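Peptidoglycan recognition protein-LC isoform LCx (Drosophila melanogaster, PDB 2F2L) binds a monomeric anhydro-muropeptide in a cleft of its amidase-like extracellular domain, probably as an innate immune receptor for peptidoglycan. Local coordinates at residues I25-I30 against K90-G95; S31-E36 against S100-F105; R108-R113 against E151-I156. One frame throughout, in Å; residues are numbered along the deposited sequence.

The three contacts belong to one compact alpha/beta domain of the amidase type. Interactions 1 and 2 both use strand 25-32 of the central mixed sheet, with centres about 18 Å apart, and both touch the bound muropeptide. Their segments alternate along the chain. Interaction 1 joins the strand to the loop before strand 97-101, and interaction 2 joins the outgoing ends of these two neighbouring parallel strands. Interaction 3 comes later in the chain and joins the loop leading into helix 112-127 to helix 151-157. Its centre is about 10 Å from that of interaction 2, and Leu-153 packs on Phe-101. Interactions 1 and 2 thus border the ligand cleft, and interaction 3 joins a helix to their sheet.

Interaction 1. Residues I25-I30 against K90-G95; sequences INRVVI and KGYNRG. With MLD (glcnac(beta1-4)-murnac(1,6-anhydro)-L-ala-gamma-D-glu-meso-a2pm-D-ala), chain G; SO4 (sulfate ion), chain F.
The guanidinium of Arg-27 sits between Gly-95 O over one face and Tyr-92 CD1 over the opposite face, both near the rim. The tyrosine does not stack. It turns the edge of its ring to the arginine, and Tyr-92 CD1 lies 3.7 Å from Arg-27 NH1. Tyr-92 O comes in at the guanidinium edge, in its plane. The arginine chain is extended as far as CD and bends at chi3 (-51°), which places NE. At the tip, Arg-27 NH2 donates to O3 of a sulfate at 3.2 Å. That ion probably came from the crystallisation liquor.

Gly-95 O is the second focus. Ile-25 CG2 touches Gly-95 O at 3.2 Å, and two waters donate to it. One water, 3.2 Å from Gly-95 O, also takes the N-H of Asn-26. The other, 2.6 Å from Gly-95 O, also donates to Asn-26 OD1 and lies over the centre of the guanidinium. Gly-95 has a positive phi (84°).

The same loop turns its other side to the muropeptide. Asn-93 ND2 donates to MLD OBE at 2.9 Å, the gamma-carbonyl of the D-Glu, and to carboxylate oxygen OBO of the D-Ala at 3.0 Å. Asn-93 OD1 accepts from the N-H groups of His-88 and Thr-89, which fixes the amide's rotation. Lys-90 N donates to MLD OBA at 3.2 Å, on the D-Glu alpha-carboxylate. This loop beside a sheet strand is the stem-peptide end of the ligand cleft of a peptidoglycan recognition protein.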
# COMPACT_ATOMS: atom_id res chain seq x y z
N ILE B 25 -9.52 29.08 3.22
CA ILE B 25 -9.43 28.14 2.11
C ILE B 25 -10.84 27.72 1.74
O ILE B 25 -11.66 27.47 2.62
CB ILE B 25 -8.60 26.90 2.53
CG1 ILE B 25 -7.13 27.28 2.67
CG2 ILE B 25 -8.75 25.73 1.55
CD1 ILE B 25 -6.42 26.44 3.70
N ASN B 26 -11.15 27.64 0.45
CA ASN B 26 -12.51 27.24 0.08
C ASN B 26 -12.60 25.97 -0.76
O ASN B 26 -13.59 25.77 -1.47
CB ASN B 26 -13.28 28.41 -0.53
CG ASN B 26 -13.17 28.48 -2.00
OD1 ASN B 26 -12.06 28.52 -2.56
ND2 ASN B 26 -14.33 28.51 -2.67
N ARG B 27 -11.61 25.10 -0.62
CA ARG B 27 -11.62 23.77 -1.24
C ARG B 27 -11.19 22.72 -0.22
O ARG B 27 -10.19 22.92 0.47
CB ARG B 27 -10.68 23.75 -2.45
CG ARG B 27 -10.61 22.45 -3.21
CD ARG B 27 -9.54 22.51 -4.33
NE ARG B 27 -9.68 23.68 -5.19
CZ ARG B 27 -8.68 24.41 -5.70
NH1 ARG B 27 -7.40 24.13 -5.42
NH2 ARG B 27 -8.96 25.44 -6.48
N VAL B 28 -11.96 21.64 -0.12
CA VAL B 28 -11.61 20.47 0.68
C VAL B 28 -11.62 19.24 -0.23
O VAL B 28 -12.55 19.08 -1.04
CB VAL B 28 -12.61 20.23 1.84
CG1 VAL B 28 -12.35 18.87 2.53
CG2 VAL B 28 -12.53 21.35 2.85
N VAL B 29 -10.61 18.38 -0.09
CA VAL B 29 -10.48 17.17 -0.89
C VAL B 29 -10.43 15.96 0.03
O VAL B 29 -9.53 15.83 0.87
CB VAL B 29 -9.24 17.22 -1.79
CG1 VAL B 29 -9.15 15.95 -2.64
CG2 VAL B 29 -9.28 18.45 -2.69
N ILE B 30 -11.41 15.08 -0.10
CA ILE B 30 -11.49 13.87 0.71
C ILE B 30 -10.84 12.67 0.00
O ILE B 30 -11.21 12.32 -1.13
CB ILE B 30 -12.97 13.52 1.05
CG1 ILE B 30 -13.63 14.66 1.84
CG2 ILE B 30 -13.07 12.16 1.76
CD1 ILE B 30 -12.88 15.17 3.04
N LYS B 90 -2.46 16.46 -6.67
CA LYS B 90 -1.55 17.17 -7.55
C LYS B 90 -2.31 18.23 -8.32
O LYS B 90 -3.35 17.94 -8.93
CB LYS B 90 -0.89 16.21 -8.54
CG LYS B 90 0.08 16.86 -9.51
CD LYS B 90 1.52 16.82 -9.04
CE LYS B 90 2.28 15.64 -9.63
NZ LYS B 90 1.92 14.37 -8.94
N GLY B 91 -1.77 19.46 -8.30
CA GLY B 91 -2.36 20.60 -8.99
C GLY B 91 -3.37 21.33 -8.13
O GLY B 91 -3.73 22.47 -8.43
N TYR B 92 -3.80 20.70 -7.04
CA TYR B 92 -4.85 21.28 -6.19
C TYR B 92 -4.47 21.41 -4.73
O TYR B 92 -5.34 21.64 -3.89
CB TYR B 92 -6.12 20.46 -6.32
CG TYR B 92 -6.67 20.50 -7.71
CD1 TYR B 92 -7.45 21.57 -8.14
CD2 TYR B 92 -6.37 19.49 -8.62
CE1 TYR B 92 -7.94 21.61 -9.45
CE2 TYR B 92 -6.84 19.53 -9.90
CZ TYR B 92 -7.62 20.59 -10.32
OH TYR B 92 -8.08 20.58 -11.62
N ASN B 93 -3.19 21.26 -4.41
CA ASN B 93 -2.77 21.32 -3.02
C ASN B 93 -2.85 22.75 -2.47
O ASN B 93 -3.32 22.97 -1.36
CB ASN B 93 -1.35 20.77 -2.86
CG ASN B 93 -1.29 19.27 -3.07
OD1 ASN B 93 -2.07 18.52 -2.50
ND2 ASN B 93 -0.35 18.84 -3.90
N ARG B 94 -2.37 23.70 -3.27
CA ARG B 94 -2.47 25.11 -2.94
C ARG B 94 -3.94 25.53 -2.96
O ARG B 94 -4.63 25.35 -3.96
CB ARG B 94 -1.65 25.93 -3.93
CG ARG B 94 -1.78 27.42 -3.78
CD ARG B 94 -0.81 27.98 -2.77
NE ARG B 94 0.58 27.95 -3.23
CZ ARG B 94 1.61 28.42 -2.53
NH1 ARG B 94 1.43 28.99 -1.34
NH2 ARG B 94 2.84 28.33 -3.03
N GLY B 95 -4.43 26.06 -1.85
CA GLY B 95 -5.82 26.50 -1.75
C GLY B 95 -6.81 25.41 -1.42
O GLY B 95 -8.03 25.58 -1.57
CAA MLD G . -7.80 2.11 -3.66
CAB MLD G . -7.17 3.38 -4.20
OAC MLD G . -7.56 4.48 -3.81
N2 MLD G . -6.21 3.19 -5.09
C2 MLD G . -5.49 4.27 -5.76
C3 MLD G . -5.57 3.98 -7.27
O3 MLD G . -6.93 3.93 -7.75
C4 MLD G . -4.71 4.97 -8.06
O4 MLD G . -4.69 4.51 -9.40
C5 MLD G . -3.29 4.97 -7.50
C6 MLD G . -2.32 6.00 -8.11
O6 MLD G . -0.98 5.70 -7.64
O5 MLD G . -3.36 5.32 -6.12
C1 MLD G . -4.04 4.32 -5.33
O1 MLD G . -3.99 4.71 -3.98
CA4 MLD G . -2.66 4.57 -3.42
CA5 MLD G . -2.21 3.14 -3.12
OA5 MLD G . -1.90 2.90 -1.70
CA6 MLD G . -0.85 3.14 -3.72
OA6 MLD G . -0.04 3.75 -2.73
CA1 MLD G . -0.83 3.83 -1.51
CA2 MLD G . -1.39 5.26 -1.40
NAD MLD G . -1.61 5.60 0.02
CAE MLD G . -1.07 6.67 0.59
CAF MLD G . -1.41 6.82 2.06
OAG MLD G . -0.36 7.49 0.01
CA3 MLD G . -2.72 5.39 -2.14
OAH MLD G . -3.02 6.78 -2.50
CAI MLD G . -3.95 7.44 -1.61
CAJ MLD G . -5.38 7.29 -2.05
CAL MLD G . -3.61 8.95 -1.57
OAM MLD G . -4.36 9.67 -0.91
N MLD G . -2.54 9.40 -2.22
CA MLD G . -2.11 10.80 -2.22
CB MLD G . -1.16 10.94 -1.02
C MLD G . -1.31 11.03 -3.51
O MLD G . -0.38 10.27 -3.81
NAN MLD G . -1.72 12.06 -4.25
CAO MLD G . -1.13 12.48 -5.53
CAP MLD G . -2.23 12.71 -6.61
OBA MLD G . -1.90 13.43 -7.56
OAQ MLD G . -3.38 12.21 -6.47
CBB MLD G . -0.49 13.85 -5.34
CBC MLD G . 0.75 13.86 -4.46
CBD MLD G . 1.33 15.28 -4.44
OBE MLD G . 0.63 16.27 -4.65
NBF MLD G . 2.62 15.36 -4.18
CBG MLD G . 3.33 16.64 -4.12
CBH MLD G . 3.39 17.27 -5.53
OBI MLD G . 3.68 16.59 -6.52
NBJ MLD G . 3.08 18.56 -5.59
CBK MLD G . 3.09 19.36 -6.84
CBL MLD G . 4.02 20.56 -6.62
CBM MLD G . 1.71 19.90 -7.25
OBO MLD G . 0.83 20.06 -6.36
OBN MLD G . 1.57 20.16 -8.48
CBP MLD G . 4.73 16.40 -3.54
CBQ MLD G . 5.40 17.71 -3.08
CBR MLD G . 6.72 17.44 -2.36
CBS MLD G . 7.14 18.57 -1.42
CBT MLD G . 6.24 18.58 -0.18
OBV MLD G . 6.43 17.67 0.65
OBU MLD G . 5.39 19.49 -0.08
NBW MLD G . 7.04 19.86 -2.13
S SO4 F . -6.83 26.21 -9.33
O1 SO4 F . -5.91 25.45 -10.18
O2 SO4 F . -7.03 27.55 -9.87
O3 SO4 F . -6.27 26.32 -7.98
O4 SO4 F . -8.12 25.52 -9.29
O HOH W 1 -8.69 28.63 -1.10
O HOH W 2 -9.08 27.35 -3.17

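Interaction 2. Residues S31-E36 against S100-F105; sequences SHTAAE and SFIGTF. With MLD (glcnac(beta1-4)-murnac(1,6-anhydro)-L-ala-gamma-D-glu-meso-a2pm-D-ala), chain G.
The imidazole of His-32 has Phe-105 N and the ligand atom MLD OAC at its edge, both in the ring plane, and Ala-34 N over one face near the rim. The ring of Phe-105 has His-32 CB and Phe-101 O at its edge, in plane, and His-32 CB is 3.7 Å from Phe-105 CD2. These groups sit where two adjacent parallel strands of the amidase-type sheet end and run on into loops at the ligand cleft.

His-32 is gripped at both nitrogens. His-32 ND1 accepts from Phe-105 N at 3.1 Å, in a nearly straight bond (167°). His-32 NE2 donates to MLD OAC at 2.7 Å, the acetyl oxygen of the GlcNAc. The loop after strand 97-101 therefore positions a residue that binds the sugar.

The strand pairing itself is short. Phe-101 N donates to Ser-31 O, and Thr-33 N donates to Phe-101 O. On the face away from His-32, Ser-100 OG gives a weak bond to Ser-31 OG. Beyond the strands, Ala-34 N still gives a weak bond to Gly-103 O, and side-chain hydroxyls join in. Thr-33 OG1 accepts from Gly-103 N at 3.0 Å, while the carbonyl Thr-33 O takes the MurNAc acetamide N-H, MLD NAD, also at 3.0 Å. Thr-104 OG1 donates to Ala-35 O at 2.7 Å, tilted 31° from the carbonyl plane.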
# COMPACT_ATOMS: atom_id res chain seq x y z
N SER B 31 -9.90 12.04 0.70
CA SER B 31 -9.24 10.82 0.21
C SER B 31 -9.43 9.69 1.21
O SER B 31 -10.03 9.89 2.28
CB SER B 31 -7.74 11.08 0.02
OG SER B 31 -7.12 11.52 1.23
N HIS B 32 -8.94 8.51 0.87
CA HIS B 32 -8.65 7.47 1.89
C HIS B 32 -7.18 7.08 1.77
O HIS B 32 -6.52 7.43 0.79
CB HIS B 32 -9.59 6.25 1.76
CG HIS B 32 -9.47 5.48 0.48
ND1 HIS B 32 -10.21 4.32 0.25
CD2 HIS B 32 -8.70 5.65 -0.61
CE1 HIS B 32 -9.90 3.85 -0.94
NE2 HIS B 32 -8.98 4.62 -1.48
N THR B 33 -6.68 6.35 2.75
CA THR B 33 -5.28 5.92 2.74
C THR B 33 -5.04 4.69 1.88
O THR B 33 -3.88 4.41 1.54
CB THR B 33 -4.73 5.61 4.17
OG1 THR B 33 -5.46 4.53 4.75
CG2 THR B 33 -4.75 6.85 5.06
N ALA B 34 -6.11 3.96 1.55
CA ALA B 34 -6.06 2.68 0.82
C ALA B 34 -5.20 1.60 1.50
O ALA B 34 -4.62 0.71 0.85
CB ALA B 34 -5.64 2.89 -0.62
N ALA B 35 -5.16 1.65 2.83
CA ALA B 35 -4.52 0.62 3.63
C ALA B 35 -5.53 0.17 4.68
O ALA B 35 -6.75 0.40 4.52
CB ALA B 35 -3.21 1.13 4.23
N GLU B 36 -5.08 -0.52 5.73
CA GLU B 36 -6.02 -1.08 6.70
C GLU B 36 -6.55 0.06 7.60
O GLU B 36 -5.87 1.04 7.81
CB GLU B 36 -5.37 -2.22 7.51
CG GLU B 36 -6.37 -2.97 8.38
CD GLU B 36 -5.78 -4.18 9.14
OE1 GLU B 36 -4.64 -4.64 8.83
OE2 GLU B 36 -6.48 -4.67 10.06
N SER B 100 -7.77 12.73 4.83
CA SER B 100 -7.80 11.33 4.44
C SER B 100 -8.48 10.49 5.50
O SER B 100 -8.14 10.58 6.68
CB SER B 100 -6.38 10.81 4.22
OG SER B 100 -6.41 9.56 3.52
N PHE B 101 -9.43 9.65 5.08
CA PHE B 101 -10.01 8.66 6.00
C PHE B 101 -9.05 7.48 6.06
O PHE B 101 -8.64 6.96 5.01
CB PHE B 101 -11.38 8.17 5.51
CG PHE B 101 -12.51 9.12 5.82
CD1 PHE B 101 -12.48 10.44 5.36
CD2 PHE B 101 -13.61 8.68 6.53
CE1 PHE B 101 -13.53 11.33 5.65
CE2 PHE B 101 -14.68 9.57 6.81
CZ PHE B 101 -14.62 10.90 6.35
N ILE B 102 -8.66 7.09 7.28
CA ILE B 102 -7.73 5.99 7.46
C ILE B 102 -8.49 4.70 7.17
O ILE B 102 -9.50 4.38 7.84
CB ILE B 102 -7.14 5.95 8.88
CG1 ILE B 102 -6.39 7.25 9.20
CG2 ILE B 102 -6.17 4.78 9.02
CD1 ILE B 102 -5.88 7.33 10.66
N GLY B 103 -8.02 3.99 6.14
CA GLY B 103 -8.65 2.76 5.70
C GLY B 103 -8.83 2.71 4.20
O GLY B 103 -8.30 3.53 3.46
N THR B 104 -9.60 1.71 3.78
CA THR B 104 -9.94 1.47 2.39
C THR B 104 -11.46 1.34 2.28
O THR B 104 -12.03 0.39 2.83
CB THR B 104 -9.27 0.16 1.87
OG1 THR B 104 -7.85 0.25 2.01
CG2 THR B 104 -9.60 -0.08 0.39
N PHE B 105 -12.10 2.26 1.54
CA PHE B 105 -13.57 2.36 1.51
C PHE B 105 -14.17 2.11 0.15
O PHE B 105 -15.17 2.72 -0.25
CB PHE B 105 -14.01 3.69 2.16
CG PHE B 105 -13.45 3.84 3.50
CD1 PHE B 105 -13.98 3.09 4.56
CD2 PHE B 105 -12.30 4.56 3.71
CE1 PHE B 105 -13.42 3.15 5.81
CE2 PHE B 105 -11.73 4.63 4.95
CZ PHE B 105 -12.28 3.93 6.00
CAA MLD G . -7.80 2.11 -3.66
CAB MLD G . -7.17 3.38 -4.20
OAC MLD G . -7.56 4.48 -3.81
N2 MLD G . -6.21 3.19 -5.09
C2 MLD G . -5.49 4.27 -5.76
C3 MLD G . -5.57 3.98 -7.27
O3 MLD G . -6.93 3.93 -7.75
C4 MLD G . -4.71 4.97 -8.06
O4 MLD G . -4.69 4.51 -9.40
C5 MLD G . -3.29 4.97 -7.50
C6 MLD G . -2.32 6.00 -8.11
O6 MLD G . -0.98 5.70 -7.64
O5 MLD G . -3.36 5.32 -6.12
C1 MLD G . -4.04 4.32 -5.33
O1 MLD G . -3.99 4.71 -3.98
CA4 MLD G . -2.66 4.57 -3.42
CA5 MLD G . -2.21 3.14 -3.12
OA5 MLD G . -1.90 2.90 -1.70
CA6 MLD G . -0.85 3.14 -3.72
OA6 MLD G . -0.04 3.75 -2.73
CA1 MLD G . -0.83 3.83 -1.51
CA2 MLD G . -1.39 5.26 -1.40
NAD MLD G . -1.61 5.60 0.02
CAE MLD G . -1.07 6.67 0.59
CAF MLD G . -1.41 6.82 2.06
OAG MLD G . -0.36 7.49 0.01
CA3 MLD G . -2.72 5.39 -2.14
OAH MLD G . -3.02 6.78 -2.50
CAI MLD G . -3.95 7.44 -1.61
CAJ MLD G . -5.38 7.29 -2.05
CAL MLD G . -3.61 8.95 -1.57
OAM MLD G . -4.36 9.67 -0.91
N MLD G . -2.54 9.40 -2.22
CA MLD G . -2.11 10.80 -2.22
CB MLD G . -1.16 10.94 -1.02
C MLD G . -1.31 11.03 -3.51
O MLD G . -0.38 10.27 -3.81
NAN MLD G . -1.72 12.06 -4.25
CAO MLD G . -1.13 12.48 -5.53
CAP MLD G . -2.23 12.71 -6.61
OBA MLD G . -1.90 13.43 -7.56
OAQ MLD G . -3.38 12.21 -6.47
CBB MLD G . -0.49 13.85 -5.34
CBC MLD G . 0.75 13.86 -4.46
CBD MLD G . 1.33 15.28 -4.44
OBE MLD G . 0.63 16.27 -4.65
NBF MLD G . 2.62 15.36 -4.18
CBG MLD G . 3.33 16.64 -4.12
CBH MLD G . 3.39 17.27 -5.53
OBI MLD G . 3.68 16.59 -6.52
NBJ MLD G . 3.08 18.56 -5.59
CBK MLD G . 3.09 19.36 -6.84
CBL MLD G . 4.02 20.56 -6.62
CBM MLD G . 1.71 19.90 -7.25
OBO MLD G . 0.83 20.06 -6.36
OBN MLD G . 1.57 20.16 -8.48
CBP MLD G . 4.73 16.40 -3.54
CBQ MLD G . 5.40 17.71 -3.08
CBR MLD G . 6.72 17.44 -2.36
CBS MLD G . 7.14 18.57 -1.42
CBT MLD G . 6.24 18.58 -0.18
OBV MLD G . 6.43 17.67 0.65
OBU MLD G . 5.39 19.49 -0.08
NBW MLD G . 7.04 19.86 -2.13

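Interaction 3. Residues R108-R113 against E151-I156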
# COMPACT_ATOMS: atom_id res chain seq x y z
N ARG B 108 -16.64 -1.01 1.59
CA ARG B 108 -17.05 -0.92 2.98
C ARG B 108 -17.20 0.56 3.34
O ARG B 108 -16.38 1.36 2.93
CB ARG B 108 -15.95 -1.57 3.83
CG ARG B 108 -16.19 -1.63 5.33
CD ARG B 108 -15.14 -2.57 5.99
NE ARG B 108 -15.11 -2.39 7.44
CZ ARG B 108 -14.33 -3.10 8.26
NH1 ARG B 108 -13.53 -4.04 7.79
NH2 ARG B 108 -14.38 -2.86 9.57
N LYS B 109 -18.24 0.91 4.09
CA LYS B 109 -18.47 2.30 4.48
C LYS B 109 -17.56 2.69 5.62
O LYS B 109 -17.21 1.86 6.44
CB LYS B 109 -19.91 2.52 4.96
CG LYS B 109 -20.98 2.11 3.99
CD LYS B 109 -22.31 2.57 4.52
CE LYS B 109 -23.43 1.77 3.97
NZ LYS B 109 -23.58 2.08 2.56
N PRO B 110 -17.21 3.96 5.71
CA PRO B 110 -16.53 4.42 6.92
C PRO B 110 -17.49 4.31 8.10
O PRO B 110 -18.72 4.35 7.93
CB PRO B 110 -16.21 5.88 6.60
CG PRO B 110 -17.26 6.27 5.62
CD PRO B 110 -17.44 5.07 4.76
N ASN B 111 -16.95 4.18 9.30
CA ASN B 111 -17.80 3.96 10.46
C ASN B 111 -18.40 5.25 11.05
O ASN B 111 -18.04 6.37 10.66
CB ASN B 111 -17.09 3.07 11.50
CG ASN B 111 -16.04 3.79 12.31
OD1 ASN B 111 -16.13 5.00 12.57
ND2 ASN B 111 -15.04 3.05 12.75
N GLU B 112 -19.36 5.07 11.94
CA GLU B 112 -20.12 6.17 12.51
C GLU B 112 -19.22 7.26 13.14
O GLU B 112 -19.44 8.47 12.95
CB GLU B 112 -21.08 5.60 13.52
CG GLU B 112 -21.80 6.60 14.42
CD GLU B 112 -22.67 5.92 15.44
OE1 GLU B 112 -22.88 6.50 16.52
OE2 GLU B 112 -23.16 4.80 15.16
N ARG B 113 -18.20 6.83 13.87
CA ARG B 113 -17.29 7.74 14.57
C ARG B 113 -16.39 8.50 13.61
O ARG B 113 -16.13 9.70 13.80
CB ARG B 113 -16.46 6.97 15.61
CG ARG B 113 -17.22 6.78 16.89
CD ARG B 113 -16.77 5.59 17.71
NE ARG B 113 -15.46 5.78 18.31
CZ ARG B 113 -15.13 5.59 19.59
NH1 ARG B 113 -16.02 5.22 20.51
NH2 ARG B 113 -13.87 5.78 19.95
N GLU B 151 -15.33 4.02 -3.41
CA GLU B 151 -16.70 4.14 -3.89
C GLU B 151 -17.73 4.42 -2.76
O GLU B 151 -18.58 5.30 -2.91
CB GLU B 151 -17.07 2.88 -4.66
CG GLU B 151 -18.47 2.88 -5.29
CD GLU B 151 -18.63 3.93 -6.37
OE1 GLU B 151 -17.62 4.33 -6.98
OE2 GLU B 151 -19.78 4.33 -6.64
N GLU B 152 -17.64 3.66 -1.66
CA GLU B 152 -18.64 3.76 -0.58
C GLU B 152 -18.49 5.06 0.17
O GLU B 152 -19.48 5.64 0.60
CB GLU B 152 -18.57 2.57 0.40
CG GLU B 152 -19.05 1.26 -0.18
CD GLU B 152 -20.47 1.34 -0.75
OE1 GLU B 152 -21.38 1.84 -0.05
OE2 GLU B 152 -20.68 0.90 -1.90
N LEU B 153 -17.25 5.53 0.35
CA LEU B 153 -17.04 6.83 0.98
C LEU B 153 -17.45 7.96 0.02
O LEU B 153 -18.10 8.93 0.43
CB LEU B 153 -15.59 6.98 1.43
CG LEU B 153 -15.18 8.33 2.02
CD1 LEU B 153 -16.19 8.86 2.99
CD2 LEU B 153 -13.81 8.18 2.68
N TYR B 154 -17.11 7.82 -1.25
CA TYR B 154 -17.51 8.82 -2.25
C TYR B 154 -19.02 8.96 -2.36
O TYR B 154 -19.53 10.07 -2.44
CB TYR B 154 -16.94 8.49 -3.62
CG TYR B 154 -17.16 9.58 -4.64
CD1 TYR B 154 -16.56 10.81 -4.50
CD2 TYR B 154 -17.94 9.36 -5.77
CE1 TYR B 154 -16.75 11.82 -5.45
CE2 TYR B 154 -18.12 10.34 -6.72
CZ TYR B 154 -17.53 11.57 -6.56
OH TYR B 154 -17.71 12.54 -7.50
N LYS B 155 -19.74 7.84 -2.37
CA LYS B 155 -21.20 7.91 -2.44
C LYS B 155 -21.77 8.68 -1.24
O LYS B 155 -22.77 9.38 -1.38
CB LYS B 155 -21.82 6.51 -2.54
CG LYS B 155 -21.70 5.89 -3.91
CD LYS B 155 -22.64 4.69 -4.08
CE LYS B 155 -22.11 3.43 -3.43
NZ LYS B 155 -22.97 2.25 -3.77
N ILE B 156 -21.13 8.56 -0.08
CA ILE B 156 -21.58 9.28 1.12
C ILE B 156 -21.34 10.80 0.99
O ILE B 156 -22.26 11.59 1.19
CB ILE B 156 -20.94 8.69 2.40
CG1 ILE B 156 -21.52 7.29 2.67
CG2 ILE B 156 -21.19 9.59 3.60
CD1 ILE B 156 -20.81 6.53 3.76
O HOH W 3 -21.81 4.25 0.74
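Glu-152 lies against the backbone of Arg-108 and reaches past it to the amine of Lys-109. Glu-152 CB meets Arg-108 O at 3.6 Å. Glu-152 CG is anti to the carbonyl carbon (chi1 -70°) and rests 3.8 Å from Arg-108 N. The chain then bends at chi2 (-55°), which swings CD round to bring the carboxylate between two lysines. Glu-152 OE1 faces Lys-109 NZ at 3.4 Å, a salt bridge whose hydrogen bond is weak. Glu-152 OE2 faces Lys-155 NZ at 3.3 Å, one helical turn on, in a second salt bridge that is also weak as a hydrogen bond. The three residues make a small network, and the carboxylate probably eases the repulsion between the two amines. The side chains of Lys-109 and Glu-152 cross obliquely.

A water bridges this end. It donates to Glu-152 OE1 at 2.6 Å and to Glu-152 O at 2.7 Å, and accepts a weak hydrogen bond from Lys-109 NZ. It thus ties the carboxylate back to its own helix.

Pro-110 carries the apolar half. Pro-110 CD meets Ile-156 CD1 at 3.8 Å, the two side chains reaching toward each other tip to tip. Pro-110 CG meets Leu-153 CD1, also at 3.8 Å, but there the side chains cross at about a right angle. Pro-110 and Ile-156 both touch Leu-115 of helix 112-127, and Pro-110 and Leu-153 both touch Phe-101 of the sheet. Next to the proline, Asn-111 is the N-cap of helix 112-127, its OD1 accepting from Gln-114 N. The salt-bridge network and the proline contacts together join the loop leading into helix 112-127 to helix 151-157, beside the central sheet of an alpha/beta amidase-type fold.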